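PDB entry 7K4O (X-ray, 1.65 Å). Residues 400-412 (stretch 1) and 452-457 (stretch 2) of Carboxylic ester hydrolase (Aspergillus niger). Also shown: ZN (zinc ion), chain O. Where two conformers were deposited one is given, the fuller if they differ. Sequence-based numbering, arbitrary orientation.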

# COMPACT_ATOMS: atom_id res chain seq x y z
N ASP A 400 -6.47 -13.76 -11.66
CA ASP A 400 -6.59 -13.89 -13.12
C ASP A 400 -6.63 -12.46 -13.70
O ASP A 400 -7.68 -11.81 -13.62
N LEU A 401 -5.50 -11.99 -14.21
CA LEU A 401 -5.37 -10.62 -14.74
C LEU A 401 -5.30 -10.70 -16.27
O LEU A 401 -4.73 -9.80 -16.92
N THR A 402 -5.95 -11.71 -16.85
CA THR A 402 -5.93 -11.90 -18.33
C THR A 402 -6.34 -10.60 -19.04
O THR A 402 -5.67 -10.18 -20.00
N PRO A 403 -7.45 -9.91 -18.70
CA PRO A 403 -7.86 -8.71 -19.44
C PRO A 403 -6.79 -7.60 -19.43
O PRO A 403 -6.46 -7.03 -20.48
N PHE A 404 -6.25 -7.29 -18.26
CA PHE A 404 -5.19 -6.27 -18.12
C PHE A 404 -3.96 -6.67 -18.93
O PHE A 404 -3.36 -5.85 -19.68
N HIS A 405 -3.54 -7.92 -18.81
CA HIS A 405 -2.33 -8.40 -19.52
C HIS A 405 -2.57 -8.30 -21.03
O HIS A 405 -1.67 -7.78 -21.75
N GLU A 406 -3.72 -8.75 -21.51
CA GLU A 406 -4.07 -8.77 -22.95
C GLU A 406 -4.21 -7.35 -23.51
O GLU A 406 -3.96 -7.22 -24.72
N ALA A 407 -4.51 -6.36 -22.68
CA ALA A 407 -4.59 -4.94 -23.11
C ALA A 407 -3.17 -4.34 -23.17
O ALA A 407 -3.02 -3.21 -23.67
N GLY A 408 -2.15 -5.05 -22.69
CA GLY A 408 -0.76 -4.59 -22.69
C GLY A 408 -0.41 -3.76 -21.47
O GLY A 408 0.67 -3.15 -21.45
N GLY A 409 -1.21 -3.86 -20.40
CA GLY A 409 -0.91 -3.13 -19.16
C GLY A 409 0.33 -3.62 -18.44
O GLY A 409 0.76 -4.80 -18.55
N LYS A 410 0.91 -2.71 -17.68
CA LYS A 410 2.14 -2.91 -16.89
C LYS A 410 1.91 -2.55 -15.42
O LYS A 410 1.18 -1.59 -15.13
N VAL A 411 2.57 -3.29 -14.52
CA VAL A 411 2.55 -2.98 -13.08
C VAL A 411 3.97 -2.91 -12.54
O VAL A 411 4.76 -3.85 -12.80
N ILE A 412 4.23 -1.90 -11.74
CA ILE A 412 5.40 -1.80 -10.82
C ILE A 412 4.82 -1.88 -9.41
O ILE A 412 4.02 -1.02 -9.03
N ASN A 452 7.08 -11.50 -15.49
CA ASN A 452 8.05 -10.39 -15.37
C ASN A 452 8.14 -9.57 -16.67
O ASN A 452 8.73 -8.47 -16.61
N GLU A 453 7.52 -10.00 -17.73
CA GLU A 453 7.40 -9.11 -18.93
C GLU A 453 6.46 -7.92 -18.61
O GLU A 453 6.53 -6.90 -19.33
N TRP A 454 5.56 -8.02 -17.65
CA TRP A 454 4.51 -6.98 -17.48
C TRP A 454 4.15 -6.68 -16.01
O TRP A 454 3.52 -5.66 -15.75
N TYR A 455 4.50 -7.51 -15.04
CA TYR A 455 4.16 -7.28 -13.62
C TYR A 455 5.42 -7.62 -12.81
O TYR A 455 5.76 -8.78 -12.67
N ARG A 456 6.11 -6.59 -12.37
CA ARG A 456 7.40 -6.68 -11.67
C ARG A 456 7.22 -6.19 -10.24
O ARG A 456 6.53 -5.21 -9.99
N LEU A 457 7.88 -6.91 -9.33
CA LEU A 457 7.78 -6.72 -7.89
C LEU A 457 9.18 -6.48 -7.30
O LEU A 457 10.12 -7.25 -7.63

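The two stretches meet as neighbouring parallel strands, with a short helix preceding the first, and the indole of Trp 454 packs against side chains of that helix and of Leu 401 at its N-cap position. Two backbone hydrogen bonds fix the register: Val 411 N donates to Trp 454 O (2.8 Å), and Arg 456 N donates to Val 411 O (3.1 Å).

Trp 454 adopts a p rotamer (chi1 62°, chi2 -84°), which lays its indole alongside the helix, where it accounts for the largest buried area of the contact. His 405, a t rotamer pointing toward the second stretch, covers one face of the indole. Its imidazole forms an offset stack with the five-membered ring (centroids 3.8 Å apart, planes at 23°), while its CB sits over the six-membered ring in a CH-pi contact. His 405 ND1 and Trp 454 NE1 are 3.2 Å apart but both are donors, so stacking rather than a hydrogen bond joins them; NE1 is satisfied elsewhere in the structure. The same imidazole binds zinc through His 405 NE2 (2.1 Å to ZN), and four waters complete the observed coordination.

The benzo end of the indole meets apolar groups. Leu 401 (m, t) points toward it, its CB 3.9 Å from Trp 454 CH2 at the ring edge. Phe 404 starts sideways, but its t rotamer brings CD2 to 3.9 Å from Trp 454 CZ3. A CB on Gly 409 would clash with Phe 404 CZ.

Along the strands, Val 411 and Tyr 455, both t, share one face of the sheet, with Val 411 CG1 3.8 Å from Tyr 455 CD1. Ile 412 and Arg 456, both m at chi1, occupy the other. The end of Arg 456 leads away, its NH1 donating to Asn 452 O (2.9 Å). Lys 410 curls back through m, m, t, m, allowing a weak hydrogen bond from NZ to Gly 408 O (3.3 Å).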

# COMPACT_ATOMS: atom_id res chain seq x y z
CB ASP A 400 -7.83 -14.66 -13.53
CG ASP A 400 -8.00 -14.72 -15.03
OD1 ASP A 400 -7.01 -14.32 -15.72
OD2 ASP A 400 -9.09 -15.10 -15.48
CB LEU A 401 -4.11 -9.99 -14.16
CG LEU A 401 -4.01 -9.88 -12.65
CD1 LEU A 401 -2.75 -9.16 -12.22
CD2 LEU A 401 -5.23 -9.14 -12.09
CB THR A 402 -6.74 -13.14 -18.75
OG1 THR A 402 -6.11 -14.28 -18.15
CG2 THR A 402 -6.75 -13.24 -20.27
CB PRO A 403 -9.14 -8.25 -18.73
CG PRO A 403 -9.71 -9.53 -18.16
CD PRO A 403 -8.49 -10.30 -17.69
CB PHE A 404 -4.88 -6.07 -16.65
CG PHE A 404 -3.84 -5.03 -16.36
CD1 PHE A 404 -4.19 -3.70 -16.27
CD2 PHE A 404 -2.52 -5.39 -16.20
CE1 PHE A 404 -3.22 -2.76 -16.00
CE2 PHE A 404 -1.56 -4.45 -15.89
CZ PHE A 404 -1.91 -3.13 -15.79
CB HIS A 405 -1.98 -9.80 -19.05
CG HIS A 405 -0.94 -10.46 -19.90
ND1 HIS A 405 0.27 -9.83 -20.18
CD2 HIS A 405 -0.91 -11.67 -20.50
CE1 HIS A 405 0.98 -10.65 -20.98
NE2 HIS A 405 0.27 -11.73 -21.18
CB GLU A 406 -5.34 -9.55 -23.22
CG GLU A 406 -5.09 -11.04 -23.14
CD GLU A 406 -6.32 -11.90 -23.50
OE1 GLU A 406 -7.46 -11.39 -23.49
OE2 GLU A 406 -6.11 -13.09 -23.72
CB ALA A 407 -5.45 -4.14 -22.16
CB LYS A 410 3.27 -2.04 -17.43
CG LYS A 410 3.60 -2.25 -18.90
CD LYS A 410 4.04 -3.63 -19.23
CE LYS A 410 4.85 -3.69 -20.52
NZ LYS A 410 3.99 -3.46 -21.71
CB VAL A 411 1.73 -4.02 -12.29
CG1 VAL A 411 1.79 -3.78 -10.80
CG2 VAL A 411 0.28 -4.07 -12.78
CB ILE A 412 6.22 -0.51 -11.03
CG1 ILE A 412 6.90 -0.51 -12.39
CG2 ILE A 412 7.19 -0.33 -9.88
CD1 ILE A 412 7.52 0.81 -12.75
CB ASN A 452 9.43 -10.88 -14.88
CG ASN A 452 9.48 -10.97 -13.37
OD1 ASN A 452 8.70 -10.29 -12.68
ND2 ASN A 452 10.36 -11.83 -12.82
CB GLU A 453 6.79 -9.87 -20.10
CG GLU A 453 7.68 -10.96 -20.72
CD GLU A 453 7.00 -11.73 -21.83
OE1 GLU A 453 7.59 -12.72 -22.32
OE2 GLU A 453 5.86 -11.41 -22.19
CB TRP A 454 3.28 -7.31 -18.33
CG TRP A 454 2.63 -8.59 -17.95
CD1 TRP A 454 2.99 -9.83 -18.38
CD2 TRP A 454 1.52 -8.78 -17.03
NE1 TRP A 454 2.16 -10.79 -17.84
CE2 TRP A 454 1.28 -10.18 -16.98
CE3 TRP A 454 0.70 -7.93 -16.27
CZ2 TRP A 454 0.26 -10.74 -16.22
CZ3 TRP A 454 -0.26 -8.53 -15.45
CH2 TRP A 454 -0.48 -9.89 -15.45
CB TYR A 455 2.96 -8.13 -13.17
CG TYR A 455 2.70 -8.20 -11.68
CD1 TYR A 455 3.23 -7.28 -10.78
CD2 TYR A 455 1.86 -9.20 -11.16
CE1 TYR A 455 3.00 -7.38 -9.40
CE2 TYR A 455 1.60 -9.29 -9.80
CZ TYR A 455 2.21 -8.41 -8.91
OH TYR A 455 2.00 -8.52 -7.57
CB ARG A 456 8.48 -5.92 -12.45
CG ARG A 456 8.68 -6.48 -13.84
CD ARG A 456 9.65 -5.67 -14.72
NE ARG A 456 10.99 -5.89 -14.25
CZ ARG A 456 11.74 -6.95 -14.54
NH1 ARG A 456 11.32 -7.91 -15.35
NH2 ARG A 456 12.96 -7.02 -14.04
CB LEU A 457 7.15 -7.99 -7.29
CG LEU A 457 7.18 -8.08 -5.77
CD1 LEU A 457 6.36 -6.97 -5.10
CD2 LEU A 457 6.68 -9.46 -5.36
ZN ZN O . 0.64 -13.30 -22.48
O HOH W 1 -0.54 -15.45 -21.88
O HOH W 2 2.50 -13.80 -21.31
O HOH W 3 2.07 -12.58 -24.33
O HOH W 4 -1.17 -13.30 -23.95